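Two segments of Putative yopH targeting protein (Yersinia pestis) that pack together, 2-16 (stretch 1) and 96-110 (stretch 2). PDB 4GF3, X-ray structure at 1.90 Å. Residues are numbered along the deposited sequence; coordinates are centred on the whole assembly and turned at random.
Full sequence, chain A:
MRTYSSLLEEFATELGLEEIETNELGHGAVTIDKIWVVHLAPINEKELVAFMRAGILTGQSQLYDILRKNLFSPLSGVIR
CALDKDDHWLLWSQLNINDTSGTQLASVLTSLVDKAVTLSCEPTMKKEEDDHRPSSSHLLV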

# COMPACT_ATOMS: atom_id res chain seq x y z
N ARG A 2 11.39 5.09 -15.93
CA ARG A 2 11.49 4.45 -14.60
C ARG A 2 11.18 2.98 -14.77
O ARG A 2 10.35 2.65 -15.58
CB ARG A 2 10.45 5.05 -13.65
CG ARG A 2 10.65 4.63 -12.23
CD ARG A 2 9.71 5.37 -11.31
NE ARG A 2 10.22 6.66 -10.83
CZ ARG A 2 9.57 7.81 -10.96
NH1 ARG A 2 8.36 7.81 -11.57
NH2 ARG A 2 10.08 8.97 -10.46
N THR A 3 11.79 2.10 -13.98
CA THR A 3 11.29 0.72 -13.88
C THR A 3 10.66 0.46 -12.52
O THR A 3 10.85 1.21 -11.57
CB THR A 3 12.43 -0.24 -14.09
OG1 THR A 3 13.31 -0.07 -13.00
CG2 THR A 3 13.13 0.06 -15.36
N TYR A 4 9.88 -0.61 -12.42
CA TYR A 4 9.35 -1.05 -11.13
C TYR A 4 10.43 -1.12 -10.05
O TYR A 4 10.24 -0.59 -8.94
CB TYR A 4 8.66 -2.43 -11.25
CG TYR A 4 8.05 -2.89 -9.95
CD1 TYR A 4 6.89 -2.29 -9.42
CD2 TYR A 4 8.62 -3.91 -9.22
CE1 TYR A 4 6.34 -2.70 -8.23
CE2 TYR A 4 8.05 -4.37 -8.04
CZ TYR A 4 6.92 -3.75 -7.54
OH TYR A 4 6.39 -4.22 -6.35
N SER A 5 11.54 -1.79 -10.35
CA SER A 5 12.60 -1.94 -9.39
C SER A 5 13.28 -0.61 -9.04
O SER A 5 13.61 -0.39 -7.89
CB SER A 5 13.62 -2.96 -9.89
OG SER A 5 12.98 -4.23 -9.94
N SER A 6 13.40 0.32 -9.99
CA SER A 6 14.04 1.59 -9.66
C SER A 6 13.06 2.41 -8.83
O SER A 6 13.48 3.14 -7.95
CB SER A 6 14.50 2.33 -10.92
OG SER A 6 13.38 2.83 -11.62
N LEU A 7 11.77 2.23 -9.08
CA LEU A 7 10.76 2.93 -8.30
C LEU A 7 10.84 2.45 -6.85
O LEU A 7 10.78 3.26 -5.92
CB LEU A 7 9.33 2.70 -8.83
CG LEU A 7 8.23 3.28 -7.96
CD1 LEU A 7 8.41 4.75 -7.66
CD2 LEU A 7 6.87 3.00 -8.60
N LEU A 8 10.93 1.13 -6.63
CA LEU A 8 11.09 0.66 -5.29
C LEU A 8 12.33 1.15 -4.61
O LEU A 8 12.29 1.37 -3.38
CB LEU A 8 11.11 -0.87 -5.19
CG LEU A 8 9.83 -1.61 -5.54
CD1 LEU A 8 9.84 -3.08 -5.14
CD2 LEU A 8 8.66 -0.93 -4.95
N GLU A 9 13.46 1.26 -5.33
CA GLU A 9 14.67 1.85 -4.78
C GLU A 9 14.44 3.26 -4.31
O GLU A 9 14.96 3.66 -3.25
CB GLU A 9 15.81 1.91 -5.82
CG GLU A 9 16.46 0.59 -6.07
CD GLU A 9 17.45 0.65 -7.23
OE1 GLU A 9 17.76 1.76 -7.75
OE2 GLU A 9 17.93 -0.44 -7.62
N GLU A 10 13.76 4.03 -5.15
CA GLU A 10 13.40 5.43 -4.82
C GLU A 10 12.59 5.50 -3.55
O GLU A 10 12.82 6.36 -2.72
CB GLU A 10 12.55 6.08 -5.92
CG GLU A 10 13.12 7.24 -6.63
CD GLU A 10 12.16 7.79 -7.70
OE1 GLU A 10 11.18 8.57 -7.36
OE2 GLU A 10 12.36 7.33 -8.85
N PHE A 11 11.62 4.61 -3.43
CA PHE A 11 10.70 4.58 -2.33
C PHE A 11 11.41 4.21 -1.05
O PHE A 11 11.09 4.78 -0.01
CB PHE A 11 9.60 3.57 -2.70
CG PHE A 11 8.53 3.33 -1.68
CD1 PHE A 11 8.00 4.32 -0.92
CD2 PHE A 11 7.99 2.05 -1.56
CE1 PHE A 11 6.97 4.08 -0.06
CE2 PHE A 11 6.95 1.80 -0.68
CZ PHE A 11 6.44 2.82 0.07
N ALA A 12 12.31 3.23 -1.10
CA ALA A 12 13.16 2.85 0.04
C ALA A 12 13.98 4.05 0.51
O ALA A 12 13.96 4.43 1.70
CB ALA A 12 14.08 1.71 -0.36
N THR A 13 14.67 4.70 -0.41
CA THR A 13 15.41 5.90 -0.09
C THR A 13 14.55 7.00 0.55
O THR A 13 14.97 7.57 1.55
CB THR A 13 16.14 6.45 -1.34
OG1 THR A 13 17.01 5.42 -1.80
CG2 THR A 13 16.93 7.66 -1.01
N GLU A 14 13.38 7.28 -0.02
CA GLU A 14 12.41 8.23 0.57
C GLU A 14 12.05 7.88 2.02
O GLU A 14 12.02 8.76 2.90
CB GLU A 14 11.16 8.26 -0.26
CG GLU A 14 10.18 9.34 0.14
CD GLU A 14 10.50 10.71 -0.46
OE1 GLU A 14 11.43 10.80 -1.30
OE2 GLU A 14 9.79 11.68 -0.11
N LEU A 15 11.80 6.61 2.28
CA LEU A 15 11.48 6.15 3.62
C LEU A 15 12.67 6.04 4.55
O LEU A 15 12.49 5.94 5.76
CB LEU A 15 10.76 4.77 3.51
CG LEU A 15 9.39 4.59 2.88
CD1 LEU A 15 8.96 3.09 2.90
CD2 LEU A 15 8.34 5.48 3.53
N GLY A 16 13.89 6.04 4.01
CA GLY A 16 15.08 5.78 4.81
C GLY A 16 15.36 4.30 5.10
O GLY A 16 16.08 4.00 6.06
N ASN A 96 0.42 4.26 -11.82
CA ASN A 96 1.25 4.11 -12.92
C ASN A 96 2.71 4.17 -12.49
O ASN A 96 3.15 5.16 -11.89
CB ASN A 96 0.94 5.22 -13.93
CG ASN A 96 1.74 5.12 -15.15
OD1 ASN A 96 2.89 5.58 -15.20
ND2 ASN A 96 1.11 4.59 -16.25
N ILE A 97 3.46 3.15 -12.89
CA ILE A 97 4.88 3.01 -12.49
C ILE A 97 5.69 4.20 -12.95
O ILE A 97 6.51 4.75 -12.20
CB ILE A 97 5.48 1.71 -13.05
CG1 ILE A 97 4.87 0.49 -12.33
CG2 ILE A 97 7.02 1.66 -12.90
CD1 ILE A 97 5.02 -0.80 -13.08
N ASN A 98 5.52 4.58 -14.19
CA ASN A 98 6.28 5.70 -14.69
C ASN A 98 5.81 7.09 -14.16
O ASN A 98 6.60 8.02 -14.11
CB ASN A 98 6.32 5.71 -16.21
CG ASN A 98 7.30 6.75 -16.77
OD1 ASN A 98 6.91 7.91 -17.07
ND2 ASN A 98 8.57 6.37 -16.89
N ASP A 99 4.56 7.24 -13.78
CA ASP A 99 4.06 8.57 -13.42
C ASP A 99 4.27 8.84 -11.90
O ASP A 99 4.01 9.95 -11.44
CB ASP A 99 2.55 8.73 -13.69
CG ASP A 99 2.16 8.63 -15.18
OD1 ASP A 99 3.08 8.80 -16.05
OD2 ASP A 99 0.93 8.31 -15.38
N THR A 100 4.64 7.81 -11.10
CA THR A 100 4.57 7.97 -9.64
C THR A 100 5.99 8.31 -9.19
O THR A 100 6.84 8.36 -9.99
CB THR A 100 3.86 6.74 -8.97
OG1 THR A 100 3.57 7.00 -7.56
CG2 THR A 100 4.70 5.54 -9.02
N SER A 101 6.24 8.68 -7.93
CA SER A 101 7.59 8.90 -7.40
C SER A 101 7.67 8.18 -6.04
O SER A 101 6.62 7.78 -5.45
CB SER A 101 7.85 10.43 -7.17
OG SER A 101 6.78 10.84 -6.30
N GLY A 102 8.89 8.02 -5.55
CA GLY A 102 9.14 7.61 -4.17
C GLY A 102 8.32 8.43 -3.19
O GLY A 102 7.67 7.90 -2.29
N THR A 103 8.27 9.75 -3.38
CA THR A 103 7.43 10.58 -2.52
C THR A 103 5.97 10.32 -2.57
O THR A 103 5.32 10.22 -1.53
CB THR A 103 7.65 12.08 -2.81
OG1 THR A 103 9.03 12.35 -2.73
CG2 THR A 103 6.82 12.95 -1.86
N GLN A 104 5.39 10.13 -3.75
CA GLN A 104 3.99 9.80 -3.78
C GLN A 104 3.73 8.45 -3.21
O GLN A 104 2.74 8.23 -2.54
CB GLN A 104 3.37 9.85 -5.21
CG GLN A 104 1.85 9.56 -5.14
CD GLN A 104 1.13 9.76 -6.49
OE1 GLN A 104 1.50 9.20 -7.53
NE2 GLN A 104 0.13 10.57 -6.46
N LEU A 105 4.64 7.51 -3.44
CA LEU A 105 4.41 6.19 -2.85
C LEU A 105 4.42 6.22 -1.33
O LEU A 105 3.64 5.55 -0.65
CB LEU A 105 5.43 5.16 -3.38
CG LEU A 105 5.08 4.23 -4.53
CD1 LEU A 105 6.11 3.08 -4.64
CD2 LEU A 105 3.66 3.66 -4.39
N ALA A 106 5.30 7.03 -0.78
CA ALA A 106 5.36 7.24 0.66
C ALA A 106 4.07 7.92 1.14
O ALA A 106 3.55 7.57 2.21
CB ALA A 106 6.61 8.04 1.03
N SER A 107 3.51 8.87 0.37
CA SER A 107 2.19 9.46 0.74
C SER A 107 1.08 8.44 0.73
O SER A 107 0.19 8.47 1.59
CB SER A 107 1.75 10.61 -0.20
OG SER A 107 2.62 11.68 -0.08
N VAL A 108 1.08 7.58 -0.27
CA VAL A 108 0.14 6.44 -0.33
C VAL A 108 0.26 5.57 0.91
O VAL A 108 -0.71 5.23 1.58
CB VAL A 108 0.36 5.59 -1.61
CG1 VAL A 108 -0.42 4.30 -1.58
CG2 VAL A 108 -0.11 6.40 -2.81
N LEU A 109 1.50 5.27 1.26
CA LEU A 109 1.72 4.42 2.42
C LEU A 109 1.12 5.06 3.70
O LEU A 109 0.41 4.43 4.52
CB LEU A 109 3.20 4.12 2.55
CG LEU A 109 3.54 3.19 3.74
CD1 LEU A 109 4.72 2.29 3.42
CD2 LEU A 109 3.80 3.98 5.00
N THR A 110 1.44 6.31 3.89
CA THR A 110 0.96 7.02 5.10
C THR A 110 -0.57 7.21 5.05
O THR A 110 -1.23 7.19 6.07
CB THR A 110 1.70 8.36 5.35
OG1 THR A 110 1.67 9.18 4.18
CG2 THR A 110 3.10 8.10 5.66
O HOH W 1 8.39 9.80 -13.19
O HOH W 2 10.84 10.68 -4.79

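A helix N-terminus leaves its first amides without backbone acceptors, and the packing of residues 2-16 against 96-110 in this putative YopH targeting protein illustrates how side chains and a water can make up much of the deficit. The helices 4-15 and 102-110 cross at -66°, with axes approaching to 8.2 Å. The backbones come nearest at Gly102, whose CA lies 3.9 Å from Phe11 CA; a CB there would clash with Glu10 O.

Each helix begins with a cap from its own stretch: Ser6 N donates to Thr3 OG1 (3.0 Å) and Gln104 N to Ser101 OG (3.0 Å). Of the two free amides that precede the capped one in the second helix, one reaches the first helix directly and the other through water. Gly102 N donates to Glu10 OE1 at 3.0 Å, almost perfectly linear at 178°, while Thr103 N donates to water 2 (3.1 Å), which in turn bonds weakly to Glu10 OE1 (3.3 Å). The same carboxylate is held by Arg2, whose NE forms a salt bridge with Glu10 OE2 (3.0 Å). One turn beyond Glu10, Glu14 OE2 accepts a weak bond from Thr103 OG1 (2.8 Å).

Beside this polar seam, apolar groups close the interface. Phe11 fits among Gly102, Leu105, Ala106 and Leu109, with Leu105 CB over its ring face, 3.9 Å from the centroid. Leu7 CG meets Leu105 CD1 at 3.9 Å, and Leu15 CD2 meets Ala106 CB at 4.0 Å.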